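Local coordinates for protein putative fimbrium anchoring subunit Fim4B (Bacteroides ovatus, PDB 5CAG) that probably serves as the anchoring subunit of a fimbrium, a FimB/Mfa2-family predicted lipoprotein thought to hold the pilus at the bacterial outer membrane, at residues E157-V162 with L235-T240; T243-T248 with I283-P288. All coordinates share one frame; numbering follows the deposited sequence.

In the fold
Contacts 1 and 2 lie at the same end of the elongated, strand-rich chain, on the same side of its centre, with their own centres about 7 Å apart. Contact 1 pairs strand 159-167 with strand 232-239, and it is complete before contact 2 begins. Strand 232-239 turns back into strand 244-250, its antiparallel neighbour, so the two contacts share a hairpin whose backbone bonds include Phe237 N to Gln245 O at 2.8 Å. In contact 2 that second strand meets the late 283-288 segment, whose first residues pair in parallel with strand 134-154. A segment near the modelled C-terminal end is thereby tied to the same group of strands, in a putative fimbrium-anchoring subunit.

Contact 1 (E157-V162 with L235-T240); sequences EYVATV and LKFIKT
Where strand 159-167 begins, one extra residue is squeezed in opposite strand 232-239, and the register shows it: Val159 faces Lys239, but Thr161 faces Ile238 and Val162 faces Phe237. The carbonyl of Ile238 absorbs the irregularity. Its oxygen accepts Ala160 N at 2.7 Å, in the carbonyl plane, while Thr161 N reaches the same Ile238 O more weakly at 3.3 Å. The return bond, Ile238 N to Thr161 O at 2.8 Å, runs nearly along the C=O axis (178°). Beyond the bulge, Thr240 N adds a weak bond to Tyr158 O, and the CG2 methyl of Thr240 sits against that oxygen.

Shape complementarity is concentrated around the Phe237 ring. With CG anti to the carbonyl carbon (chi1 -59°), the ring leans so that its CD1 corner enters a notch lined by two valines. Val162 lies alongside, pointing the same way, and straddles that corner with both methyls; Val162 CG2 comes to 3.6 Å from Phe237 CD1. Val159, three residues earlier on the same strand, crosses obliquely, its CG2 3.7 Å from the same Phe237 CD1, while its CG1, anti to the backbone N, lies against the Ile238 carbonyl oxygen. Val191 of strand 187-193 touches Val162 on this buried side.

The sheet's other face carries a lighter match: Thr161 and Ile238 run side by side, with Thr161 CG2 3.9 Å from Ile238 CB. Ala160 projects toward the partner strand, its methyl lying against the carbonyl oxygens of Ile238 and Lys239. Two consecutive residues, Ala160 and Thr161, opposing the single residue Ile238 define a classic beta bulge in an antiparallel pair, here set at the corner where the chain enters this sheet.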
# COMPACT_ATOMS: atom_id res chain seq x y z
N GLU A 157 2.82 30.00 15.74
CA GLU A 157 2.76 31.32 15.11
C GLU A 157 4.05 31.61 14.33
O GLU A 157 4.04 32.39 13.39
CB GLU A 157 2.51 32.44 16.14
CG GLU A 157 3.58 32.64 17.21
CD GLU A 157 3.18 32.22 18.61
OE1 GLU A 157 2.54 31.15 18.76
OE2 GLU A 157 3.53 32.96 19.56
N TYR A 158 5.14 30.95 14.74
CA TYR A 158 6.47 31.05 14.15
C TYR A 158 6.66 30.06 12.99
O TYR A 158 7.67 30.14 12.29
CB TYR A 158 7.53 30.82 15.23
CG TYR A 158 7.38 31.71 16.45
CD1 TYR A 158 7.17 33.08 16.31
CD2 TYR A 158 7.47 31.19 17.73
CE1 TYR A 158 7.03 33.90 17.43
CE2 TYR A 158 7.35 32.00 18.86
CZ TYR A 158 7.12 33.36 18.70
OH TYR A 158 6.98 34.17 19.81
N VAL A 159 5.69 29.16 12.76
CA VAL A 159 5.82 28.17 11.70
C VAL A 159 5.17 28.67 10.41
O VAL A 159 4.06 29.20 10.44
CB VAL A 159 5.25 26.78 12.10
CG1 VAL A 159 5.33 25.82 10.93
CG2 VAL A 159 5.97 26.20 13.31
N ALA A 160 5.88 28.47 9.30
CA ALA A 160 5.40 28.77 7.96
C ALA A 160 4.65 27.57 7.45
O ALA A 160 3.50 27.71 7.03
CB ALA A 160 6.56 29.09 7.03
N THR A 161 5.31 26.39 7.49
CA THR A 161 4.72 25.12 7.07
C THR A 161 5.37 23.97 7.81
O THR A 161 6.51 24.10 8.26
CB THR A 161 4.78 24.94 5.56
OG1 THR A 161 3.96 23.81 5.21
CG2 THR A 161 6.20 24.81 5.01
N VAL A 162 4.61 22.85 7.98
CA VAL A 162 5.08 21.62 8.64
C VAL A 162 5.03 20.44 7.66
O VAL A 162 4.01 20.24 6.98
CB VAL A 162 4.29 21.27 9.91
CG1 VAL A 162 5.06 20.28 10.76
CG2 VAL A 162 3.96 22.50 10.72
N LEU A 235 8.39 15.55 12.58
CA LEU A 235 7.69 16.77 12.22
C LEU A 235 8.74 17.83 11.89
O LEU A 235 9.54 18.21 12.76
CB LEU A 235 6.75 17.22 13.35
CG LEU A 235 5.58 16.29 13.70
CD1 LEU A 235 4.82 16.83 14.91
CD2 LEU A 235 4.63 16.09 12.50
N LYS A 236 8.80 18.22 10.60
CA LYS A 236 9.78 19.20 10.13
C LYS A 236 9.12 20.57 10.11
O LYS A 236 8.26 20.81 9.26
CB LYS A 236 10.32 18.79 8.75
CG LYS A 236 11.61 19.45 8.32
CD LYS A 236 12.42 18.53 7.41
CE LYS A 236 12.98 19.25 6.22
NZ LYS A 236 14.34 19.84 6.45
N PHE A 237 9.41 21.42 11.11
CA PHE A 237 8.79 22.73 11.15
C PHE A 237 9.64 23.70 10.40
O PHE A 237 10.79 23.92 10.78
CB PHE A 237 8.57 23.23 12.59
CG PHE A 237 7.70 22.35 13.45
CD1 PHE A 237 6.32 22.50 13.45
CD2 PHE A 237 8.27 21.39 14.28
CE1 PHE A 237 5.51 21.68 14.24
CE2 PHE A 237 7.46 20.56 15.06
CZ PHE A 237 6.09 20.70 15.03
N ILE A 238 9.09 24.28 9.31
CA ILE A 238 9.77 25.33 8.56
C ILE A 238 9.32 26.65 9.19
O ILE A 238 8.12 26.95 9.16
CB ILE A 238 9.46 25.26 7.05
CG1 ILE A 238 9.80 23.87 6.44
CG2 ILE A 238 10.13 26.42 6.31
CD1 ILE A 238 11.29 23.46 6.52
N LYS A 239 10.24 27.38 9.81
CA LYS A 239 9.93 28.63 10.51
C LYS A 239 9.65 29.80 9.51
O LYS A 239 9.83 29.64 8.30
CB LYS A 239 11.05 29.02 11.50
CG LYS A 239 11.22 28.08 12.70
CD LYS A 239 12.25 28.68 13.66
CE LYS A 239 12.86 27.75 14.68
NZ LYS A 239 14.13 28.34 15.18
N THR A 240 9.21 30.98 10.03
CA THR A 240 8.87 32.12 9.18
C THR A 240 10.11 32.71 8.54
O THR A 240 9.98 33.44 7.55
CB THR A 240 8.05 33.19 9.92
OG1 THR A 240 8.82 33.81 10.95
CG2 THR A 240 6.72 32.68 10.43

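Contact 2 (T243-T248 with I283-P288)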
# COMPACT_ATOMS: atom_id res chain seq x y z
N THR A 243 13.91 28.73 8.58
CA THR A 243 14.79 27.96 9.44
C THR A 243 14.09 26.67 9.71
O THR A 243 12.87 26.59 9.54
CB THR A 243 15.04 28.79 10.67
OG1 THR A 243 15.76 29.90 10.18
CG2 THR A 243 15.84 28.08 11.75
N VAL A 244 14.82 25.63 10.09
CA VAL A 244 14.06 24.42 10.35
C VAL A 244 14.38 23.91 11.76
O VAL A 244 15.52 24.03 12.25
CB VAL A 244 14.15 23.34 9.23
CG1 VAL A 244 15.55 23.16 8.71
CG2 VAL A 244 13.57 22.01 9.69
N GLN A 245 13.32 23.45 12.42
CA GLN A 245 13.29 22.83 13.74
C GLN A 245 12.51 21.53 13.60
O GLN A 245 11.40 21.53 13.07
CB GLN A 245 12.64 23.77 14.77
CG GLN A 245 13.12 23.53 16.18
CD GLN A 245 12.44 24.46 17.14
OE1 GLN A 245 12.71 25.67 17.20
NE2 GLN A 245 11.55 23.89 17.93
N GLU A 246 13.14 20.42 13.98
CA GLU A 246 12.52 19.11 13.85
C GLU A 246 12.12 18.52 15.20
O GLU A 246 12.73 18.80 16.23
CB GLU A 246 13.47 18.15 13.14
CG GLU A 246 12.98 17.70 11.78
CD GLU A 246 14.06 17.05 10.94
OE1 GLU A 246 14.54 15.96 11.34
OE2 GLU A 246 14.44 17.63 9.89
N ALA A 247 11.08 17.70 15.17
CA ALA A 247 10.62 16.96 16.34
C ALA A 247 10.46 15.51 15.94
O ALA A 247 9.73 15.17 15.00
CB ALA A 247 9.33 17.55 16.92
N THR A 248 11.25 14.66 16.57
CA THR A 248 11.28 13.23 16.32
C THR A 248 10.49 12.55 17.46
O THR A 248 10.80 12.79 18.63
CB THR A 248 12.76 12.78 16.23
OG1 THR A 248 13.56 13.81 15.63
CG2 THR A 248 12.93 11.50 15.48
N ILE A 283 6.37 19.71 22.56
CA ILE A 283 6.93 20.34 21.35
C ILE A 283 6.82 21.86 21.48
O ILE A 283 5.72 22.39 21.65
CB ILE A 283 6.30 19.83 20.02
CG1 ILE A 283 6.72 18.40 19.72
CG2 ILE A 283 6.69 20.72 18.84
CD1 ILE A 283 5.74 17.63 18.92
N GLU A 284 7.94 22.56 21.37
CA GLU A 284 7.92 24.01 21.38
C GLU A 284 8.78 24.54 20.26
O GLU A 284 9.96 24.22 20.18
CB GLU A 284 8.39 24.58 22.72
CG GLU A 284 8.51 26.11 22.73
CD GLU A 284 8.62 26.81 24.06
OE1 GLU A 284 8.65 26.14 25.12
OE2 GLU A 284 8.63 28.07 24.05
N VAL A 285 8.19 25.38 19.40
CA VAL A 285 8.91 26.05 18.32
C VAL A 285 9.47 27.36 18.90
O VAL A 285 8.72 28.18 19.44
CB VAL A 285 8.08 26.27 17.04
CG1 VAL A 285 8.88 27.03 15.99
CG2 VAL A 285 7.59 24.95 16.47
N ASP A 286 10.80 27.51 18.85
CA ASP A 286 11.47 28.69 19.39
C ASP A 286 11.39 29.83 18.40
O ASP A 286 11.61 29.62 17.21
CB ASP A 286 12.92 28.37 19.76
CG ASP A 286 13.05 27.21 20.74
OD1 ASP A 286 12.53 27.33 21.88
OD2 ASP A 286 13.66 26.19 20.37
N LYS A 287 11.02 31.03 18.89
CA LYS A 287 10.91 32.27 18.12
C LYS A 287 12.15 32.43 17.24
O LYS A 287 13.26 32.24 17.74
CB LYS A 287 10.73 33.50 19.04
CG LYS A 287 10.46 34.83 18.32
CD LYS A 287 10.18 36.00 19.29
CE LYS A 287 9.07 36.93 18.82
NZ LYS A 287 8.69 37.92 19.87
N PRO A 288 11.99 32.72 15.93
CA PRO A 288 13.17 32.87 15.08
C PRO A 288 14.09 33.96 15.59
O PRO A 288 13.63 34.97 16.14
CB PRO A 288 12.58 33.22 13.71
CG PRO A 288 11.21 33.64 13.95
CD PRO A 288 10.74 32.93 15.17
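Gln245 sends its CG anti to the backbone N (chi1 -154°) and continues fully extended, which brings its amide across to the 283-288 backbone; the last torsion then turns NE2 and OE1 toward their two partners. Asp286 has CG anti to the carbonyl carbon, bringing its carboxylate beside that amide, the two side chains crossing at about a right angle.

Both ends of the Gln245 amide are then used on main-chain groups. Gln245 NE2 donates to Glu284 O over 2.8 Å; the oxygen lies close to the amide plane and offers a lone pair, although the N-H...O angle of 140° shows a bent bond. On the other branch Gln245 OE1 receives Asp286 N at 3.1 Å, again on a lone pair in the carbonyl plane, and this bond is straighter (166°). Val285 is bracketed between the two bonded residues. The closest carboxylate oxygen, Asp286 OD2, stands 3.3 Å from Gln245 OE1; both are acceptors, so their nearness is not a hydrogen bond.

The CA atoms of the facing residues, Gln245 with Val285 and Ala247 with Ile283, are 7.1 Å apart, too far for strand pairing. This is therefore a side-chain bridge from strand 244-250 to a chain segment whose backbone pairs elsewhere: Ile283 and Val285 bond to Lys154, in a short, weakly bonded strand, about 283-284, parallel to strand 134-154. By bonding Glu284 O and Asp286 N, the amide occupies the positions a neighbouring strand's backbone would take.

Further along, the contact turns apolar. The Ala247 methyl points toward Ile283, and Ala247 CB meets Ile283 CG1 at 3.9 Å; Val151 and Ala153 of strand 134-154 also touch Ile283.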